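Local coordinates for protein tRNA(Phe) 7-((3-amino-3-carboxypropyl)-4-demethylwyosine(37)-N(4))-methyltransferase 1 (Pyrococcus horikoshii, PDB 2IT2) that probably methylates the N-4 position of a wyosine precursor in tRNA(Phe), with S-adenosyl-L-methionine as the methyl donor, at residues 149-154 with 185-190; 39-44 with 193-198; 76-79 with 85-88. All coordinates share one frame; numbering follows the deposited sequence.

Interactions 1 and 2 both use the long helix 167-194, their centres about 18 Å apart. Interaction 3 joins strand 73-78 to helix 84-91, its centre about 18 Å from that of interaction 1, and both reach the same antiparallel sheet. Interaction 3 also touches the long helix, through Val-87 on Leu-170 and Val-174 and through His-79 O, which lies 3.0 Å from Lys-185 NZ, probably as a hydrogen bond. Interactions 2 and 3 lie on opposite sides of the chain's centre, their own centres about 31 Å apart. Along the chain, interaction 2 opens first and closes last, so it spans the other two, and interaction 3 is complete before interaction 1 begins.

Interaction 1: residues 149-154 with 185-190; sequences STERMD and KEKLKR
The ammonium nitrogen of Lys-187 is met by two side chains of the 149-154 loop and by the carbonyl oxygen of Gly-129, to which it is hydrogen-bonded. From the loop, Glu-151 OE1 makes a salt bridge to Lys-187 NZ at 3.3 Å, a weak hydrogen bond, and Ser-149 OG lies 3.1 Å from the same NZ. Ser-149 OG has two acceptors within reach, Glu-151 OE1 at 2.9 Å and Gly-129 O, and its one proton cannot be assigned between them. A small serine suits this buried place, since its short hydroxyl can reach the ammonium, the carboxylate and a backbone carbonyl without the bulk of a longer chain.

Lysine suits the helix because it has to span a wide gap: the CA atoms of Ser-149 and Lys-187 are 8.8 Å apart. Beyond CG its chain is fully extended, and only the last part of it meets the loop, with CD 3.9 Å from Ser-149 OG. Glu-151 instead folds back at chi2 (47°), which turns its carboxylate across the lysine at about a right angle. The positive charge would probably help to hold this carboxylate ionised, and a second, weak and long ion pair to Arg-183 would add to that.

Farther along, Arg-152 and Asp-154 pair with each other and also meet the second subunit. The arrangement is an alpha+beta one: the loop that links strands 143-148 and 153-159, both of which pair with strand 98-112, is tied by polar side chains to the long helix 167-194.

Interaction 2: residues 39-44 with 193-198; sequences LKKINS and SKINAL
Lys-41 and Ile-195 are brought together by bends in both side chains. In Lys-41, CG lies opposite the backbone N (chi1 -157°), and turns at chi2 (65°) and chi4 (60°) fold the chain so that its aliphatic part lies against the isoleucine while NZ carries on to Asn-196. Ile-195 has CG1 set between its backbone N and carbonyl carbon, the crowded position. The two chains cross obliquely, and Lys-41 CG approaches Ile-195 CG1 to 3.7 Å; the modelled position of CD1 is too close to the lysine to be trusted in detail. At the polar tip, Lys-41 NZ gives a weak hydrogen bond of 3.1 Å to Asn-196 OD1, the two side chains meeting at about a right angle.

The contact joins helix 36-43 to the C-terminal part of the chain, where the long helix 167-194 is followed by the 3-10 segment 196-198, a meeting of two regions distant in sequence. Lysine fits this partly exposed border, since its methylenes can cover a buried isoleucine and its charge can stay near the surface. Replacing Lys-41 by alanine removes the chain beyond CB, which is likely to uncover part of Ile-195 and leave Asn-196 OD1 without its ammonium partner.

Ile-195 also packs on Leu-124 of helix 115-127. The backbone behind the lysine is held as well: Lys-41 O accepts from Ser-44 OG at 2.7 Å and from Ser-44 N at 3.1 Å. Two residues earlier, Leu-39 O takes Asn-43 ND2, 2.8 Å away, and Asn-43 N from opposite faces of its carbonyl plane.

Interaction 3: residues 76-79 with 85-88; sequences GKWH and YEVL
From CB, which points at the helix, the indole of Trp-78 reaches out to Glu-86 and Val-87. CG lies opposite the carbonyl carbon (chi1 -50°), and this turn carries the indole toward the helix, which it meets obliquely. On the pyrrole side CD1 is 3.9 Å from Glu-86 OE2, and the next atom, NE1, is 3.7 Å from the same oxygen, a loose polar approach too long to be called a hydrogen bond. The carboxylate plane is turned 49° from that of the ring, and the two side chains run past each other in opposite directions. Farther round, CZ2 comes within 3.8 Å of the backbone oxygen of Glu-86. The far corner, CH2, meets Val-87, 4.1 Å from its CA and 4.3 Å from its CG2.

A tryptophan suits this place because one broad group can reach a carboxylate, the helix backbone and a valine at once. Gly-76 also fits the ring: its C sits 3.8 Å above one face, offset toward the rim, and a CB there would run into CH2. Val-87, branched and buried, continues the apolar layer to Val-60 of strand 48-63 and to Leu-170 and Val-174 of helix 167-194.

Glu-86 has a second task, since its OE1 accepts a hydrogen bond from Ser-83 N just ahead of helix 84-91. This is the glutamate half of a capping box, and the whole is a strand-loop-helix unit in which a short helix folds back beside the antiparallel strand 73-78 that precedes it.

Interaction 1: residues 149-154 with 185-190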
# COMPACT_ATOMS: atom_id res chain seq x y z
N SER B 149 2.06 6.64 -3.48
CA SER B 149 2.75 7.26 -2.35
C SER B 149 2.32 6.60 -1.04
O SER B 149 1.33 5.87 -1.00
CB SER B 149 2.44 8.77 -2.31
OG SER B 149 3.39 9.47 -1.51
N THR B 150 3.07 6.86 0.03
CA THR B 150 2.80 6.27 1.34
C THR B 150 1.81 7.00 2.23
O THR B 150 1.25 6.39 3.14
CB THR B 150 4.10 6.14 2.15
OG1 THR B 150 4.59 7.45 2.47
CG2 THR B 150 5.14 5.38 1.35
N GLU B 151 1.60 8.29 1.99
CA GLU B 151 0.69 9.09 2.80
C GLU B 151 -0.76 8.63 2.75
O GLU B 151 -1.28 8.28 1.69
CB GLU B 151 0.75 10.56 2.38
CG GLU B 151 2.03 11.27 2.79
CD GLU B 151 3.28 10.47 2.45
OE1 GLU B 151 3.48 10.16 1.26
OE2 GLU B 151 4.06 10.16 3.38
N ARG B 152 -1.40 8.62 3.91
CA ARG B 152 -2.80 8.23 4.00
C ARG B 152 -3.33 8.50 5.40
O ARG B 152 -2.55 8.76 6.33
CB ARG B 152 -2.98 6.75 3.68
CG ARG B 152 -2.33 5.82 4.69
CD ARG B 152 -2.55 4.35 4.32
NE ARG B 152 -3.94 3.94 4.48
CZ ARG B 152 -4.44 2.80 4.02
NH1 ARG B 152 -3.66 1.94 3.38
NH2 ARG B 152 -5.72 2.50 4.22
N MSE B 153 -4.65 8.45 5.54
CA MSE B 153 -5.29 8.67 6.83
C MSE B 153 -6.60 7.89 6.85
O MSE B 153 -7.26 7.72 5.82
CB MSE B 153 -5.56 10.16 7.08
CG MSE B 153 -6.18 10.45 8.46
SE MSE B 153 -5.86 12.26 9.12
CE MSE B 153 -5.88 13.13 7.43
N ASP B 154 -6.93 7.41 8.04
CA ASP B 154 -8.13 6.63 8.29
C ASP B 154 -8.61 7.04 9.67
O ASP B 154 -8.05 6.59 10.67
CB ASP B 154 -7.80 5.14 8.33
CG ASP B 154 -7.02 4.67 7.13
OD1 ASP B 154 -7.62 4.53 6.05
OD2 ASP B 154 -5.80 4.43 7.25
N LYS B 185 -0.22 16.43 -4.82
CA LYS B 185 -0.22 17.28 -6.01
C LYS B 185 1.18 17.74 -6.38
O LYS B 185 1.51 17.85 -7.56
CB LYS B 185 -1.11 18.51 -5.80
CG LYS B 185 -2.54 18.19 -5.42
CD LYS B 185 -3.20 17.23 -6.39
CE LYS B 185 -4.67 17.05 -6.06
NZ LYS B 185 -5.35 16.12 -7.00
N GLU B 186 2.00 18.01 -5.36
CA GLU B 186 3.37 18.45 -5.57
C GLU B 186 4.19 17.32 -6.19
O GLU B 186 4.96 17.56 -7.12
CB GLU B 186 4.03 18.84 -4.25
CG GLU B 186 3.45 20.05 -3.58
CD GLU B 186 3.75 20.06 -2.10
OE1 GLU B 186 4.89 19.71 -1.73
OE2 GLU B 186 2.87 20.43 -1.30
N LYS B 187 4.02 16.11 -5.67
CA LYS B 187 4.73 14.95 -6.18
C LYS B 187 4.33 14.61 -7.62
O LYS B 187 5.17 14.19 -8.42
CB LYS B 187 4.49 13.74 -5.27
CG LYS B 187 5.14 13.89 -3.90
CD LYS B 187 4.91 12.67 -3.03
CE LYS B 187 5.68 12.82 -1.73
NZ LYS B 187 5.48 11.63 -0.86
N LEU B 188 3.06 14.80 -7.96
CA LEU B 188 2.64 14.51 -9.33
C LEU B 188 3.29 15.48 -10.30
O LEU B 188 3.72 15.10 -11.38
CB LEU B 188 1.11 14.56 -9.44
CG LEU B 188 0.34 13.42 -8.76
CD1 LEU B 188 -1.13 13.79 -8.60
CD2 LEU B 188 0.50 12.13 -9.57
N LYS B 189 3.36 16.75 -9.91
CA LYS B 189 3.99 17.75 -10.77
C LYS B 189 5.49 17.46 -10.89
O LYS B 189 6.06 17.63 -11.97
CB LYS B 189 3.77 19.16 -10.21
CG LYS B 189 2.34 19.63 -10.33
CD LYS B 189 2.21 21.07 -9.88
CE LYS B 189 0.80 21.57 -10.07
NZ LYS B 189 -0.17 20.84 -9.21
N ARG B 190 6.12 17.03 -9.81
CA ARG B 190 7.54 16.70 -9.85
C ARG B 190 7.79 15.56 -10.84
O ARG B 190 8.71 15.62 -11.66
CB ARG B 190 8.05 16.30 -8.46
CG ARG B 190 8.33 17.47 -7.54
CD ARG B 190 8.57 16.98 -6.12
NE ARG B 190 9.62 15.96 -6.02
CZ ARG B 190 9.87 15.27 -4.92
NH1 ARG B 190 9.15 15.48 -3.82
NH2 ARG B 190 10.84 14.36 -4.90

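Interaction 2: residues 39-44 with 193-198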
# COMPACT_ATOMS: atom_id res chain seq x y z
N LEU B 39 -0.54 12.32 -17.65
CA LEU B 39 -0.90 11.15 -18.45
C LEU B 39 -0.51 11.36 -19.90
O LEU B 39 -0.00 10.45 -20.55
CB LEU B 39 -2.40 10.87 -18.37
CG LEU B 39 -2.94 10.54 -16.98
CD1 LEU B 39 -4.44 10.34 -17.08
CD2 LEU B 39 -2.28 9.31 -16.41
N LYS B 40 -0.74 12.56 -20.43
CA LYS B 40 -0.37 12.80 -21.81
C LYS B 40 1.14 12.71 -21.97
O LYS B 40 1.62 12.21 -22.99
CB LYS B 40 -0.86 14.16 -22.29
CG LYS B 40 -2.37 14.24 -22.33
CD LYS B 40 -2.81 15.61 -22.78
CE LYS B 40 -4.32 15.73 -22.86
NZ LYS B 40 -4.74 17.11 -23.26
N LYS B 41 1.89 13.18 -20.97
CA LYS B 41 3.34 13.13 -21.03
C LYS B 41 3.86 11.69 -21.01
O LYS B 41 4.77 11.34 -21.77
CB LYS B 41 3.96 13.91 -19.86
CG LYS B 41 5.40 14.38 -20.13
CD LYS B 41 5.43 15.40 -21.25
CE LYS B 41 6.83 15.93 -21.50
NZ LYS B 41 7.76 14.84 -21.88
N ILE B 42 3.30 10.84 -20.16
CA ILE B 42 3.77 9.46 -20.10
C ILE B 42 3.52 8.78 -21.43
O ILE B 42 4.40 8.08 -21.94
CB ILE B 42 3.07 8.67 -18.96
CG1 ILE B 42 3.48 9.25 -17.61
CG2 ILE B 42 3.43 7.18 -19.07
CD1 ILE B 42 2.66 8.71 -16.43
N ASN B 43 2.34 8.98 -21.99
CA ASN B 43 2.00 8.37 -23.26
C ASN B 43 2.81 8.89 -24.43
O ASN B 43 2.83 8.26 -25.50
CB ASN B 43 0.52 8.55 -23.54
CG ASN B 43 -0.33 7.64 -22.71
OD1 ASN B 43 -0.28 6.42 -22.86
ND2 ASN B 43 -1.11 8.22 -21.80
N SER B 44 3.48 10.02 -24.24
CA SER B 44 4.28 10.56 -25.33
C SER B 44 5.62 9.87 -25.40
O SER B 44 6.33 10.07 -26.38
CB SER B 44 4.52 12.06 -25.18
OG SER B 44 5.49 12.33 -24.16
N SER B 193 7.56 16.61 -14.48
CA SER B 193 8.74 17.33 -14.92
C SER B 193 9.97 16.44 -15.15
O SER B 193 10.85 16.79 -15.93
CB SER B 193 9.10 18.42 -13.90
OG SER B 193 9.68 17.86 -12.73
N LYS B 194 10.03 15.29 -14.47
CA LYS B 194 11.19 14.40 -14.59
C LYS B 194 11.08 13.22 -15.55
O LYS B 194 12.10 12.64 -15.92
CB LYS B 194 11.58 13.88 -13.20
CG LYS B 194 11.97 14.97 -12.21
CD LYS B 194 13.10 15.83 -12.77
CE LYS B 194 13.53 16.91 -11.79
NZ LYS B 194 14.54 17.82 -12.38
N ILE B 195 9.87 12.85 -15.94
CA ILE B 195 9.71 11.71 -16.84
C ILE B 195 10.46 11.87 -18.16
O ILE B 195 10.73 10.88 -18.85
CB ILE B 195 8.21 11.41 -17.13
CG1 ILE B 195 7.46 12.68 -17.52
CG2 ILE B 195 7.57 10.76 -15.91
CD1 ILE B 195 7.95 13.31 -18.80
N ASN B 196 10.79 13.11 -18.50
CA ASN B 196 11.51 13.40 -19.74
C ASN B 196 12.83 12.64 -19.77
O ASN B 196 13.36 12.34 -20.84
CB ASN B 196 11.79 14.90 -19.86
CG ASN B 196 10.53 15.74 -19.85
OD1 ASN B 196 10.19 16.39 -20.84
ND2 ASN B 196 9.82 15.73 -18.72
N ALA B 197 13.35 12.32 -18.60
CA ALA B 197 14.61 11.60 -18.48
C ALA B 197 14.54 10.17 -19.02
O ALA B 197 15.56 9.59 -19.38
CB ALA B 197 15.06 11.58 -17.03
N LEU B 198 13.33 9.62 -19.06
CA LEU B 198 13.13 8.26 -19.54
C LEU B 198 13.61 8.08 -20.97
O LEU B 198 13.73 6.96 -21.46
CB LEU B 198 11.65 7.88 -19.44
CG LEU B 198 11.03 7.89 -18.04
CD1 LEU B 198 9.54 7.60 -18.13
CD2 LEU B 198 11.72 6.85 -17.16

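Interaction 3: residues 76-79 with 85-88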
# COMPACT_ATOMS: atom_id res chain seq x y z
N GLY B 76 -19.24 11.75 0.66
CA GLY B 76 -18.51 12.86 0.07
C GLY B 76 -17.20 12.36 -0.54
O GLY B 76 -16.52 11.50 0.01
N LYS B 77 -16.83 12.84 -1.72
CA LYS B 77 -15.62 12.37 -2.40
C LYS B 77 -14.99 13.54 -3.14
O LYS B 77 -15.62 14.15 -4.01
CB LYS B 77 -15.97 11.23 -3.37
CG LYS B 77 -14.77 10.55 -4.04
CD LYS B 77 -15.17 9.24 -4.73
CE LYS B 77 -16.23 9.44 -5.80
NZ LYS B 77 -16.66 8.14 -6.41
N TRP B 78 -13.75 13.86 -2.80
CA TRP B 78 -13.04 14.98 -3.42
C TRP B 78 -11.63 14.58 -3.83
O TRP B 78 -10.93 13.85 -3.14
CB TRP B 78 -12.97 16.11 -2.40
CG TRP B 78 -14.30 16.37 -1.81
CD1 TRP B 78 -15.31 17.20 -2.35
CD2 TRP B 78 -14.78 15.91 -0.53
NE1 TRP B 78 -16.38 17.31 -1.52
CE2 TRP B 78 -16.06 16.49 -0.33
CE3 TRP B 78 -14.24 15.08 0.45
CZ2 TRP B 78 -16.77 16.22 0.83
CZ3 TRP B 78 -14.95 14.82 1.61
CH2 TRP B 78 -16.22 15.40 1.80
N HIS B 79 -11.24 15.04 -5.03
CA HIS B 79 -9.82 14.90 -5.32
C HIS B 79 -9.12 16.26 -5.32
O HIS B 79 -8.14 16.48 -6.01
CB HIS B 79 -9.68 14.25 -6.70
CG HIS B 79 -10.18 15.19 -7.76
ND1 HIS B 79 -9.51 16.30 -8.14
CD2 HIS B 79 -11.36 15.10 -8.51
CE1 HIS B 79 -10.27 16.87 -9.11
NE2 HIS B 79 -11.38 16.17 -9.35
N TYR B 85 -16.84 23.05 5.71
CA TYR B 85 -18.25 23.08 5.25
C TYR B 85 -18.59 21.85 4.43
O TYR B 85 -19.58 21.17 4.70
CB TYR B 85 -18.55 24.34 4.41
CG TYR B 85 -19.92 24.29 3.77
CD1 TYR B 85 -21.07 24.51 4.52
CD2 TYR B 85 -20.07 24.01 2.41
CE1 TYR B 85 -22.34 24.45 3.94
CE2 TYR B 85 -21.33 23.95 1.82
CZ TYR B 85 -22.46 24.18 2.59
OH TYR B 85 -23.71 24.13 2.02
N GLU B 86 -17.78 21.60 3.41
CA GLU B 86 -17.97 20.45 2.54
C GLU B 86 -18.02 19.15 3.34
O GLU B 86 -18.90 18.31 3.13
CB GLU B 86 -16.84 20.37 1.50
CG GLU B 86 -16.90 21.41 0.39
CD GLU B 86 -15.76 21.29 -0.61
OE1 GLU B 86 -14.59 21.46 -0.21
OE2 GLU B 86 -16.04 21.02 -1.80
N VAL B 87 -17.07 18.98 4.25
CA VAL B 87 -17.01 17.77 5.04
C VAL B 87 -18.23 17.64 5.95
O VAL B 87 -18.82 16.57 6.06
CB VAL B 87 -15.69 17.72 5.86
CG1 VAL B 87 -15.65 16.47 6.72
CG2 VAL B 87 -14.49 17.74 4.91
N LEU B 88 -18.62 18.75 6.57
CA LEU B 88 -19.79 18.72 7.45
C LEU B 88 -21.05 18.34 6.70
O LEU B 88 -21.91 17.63 7.24
CB LEU B 88 -19.97 20.09 8.10
CG LEU B 88 -18.83 20.49 9.03
CD1 LEU B 88 -18.93 21.97 9.37
CD2 LEU B 88 -18.88 19.63 10.29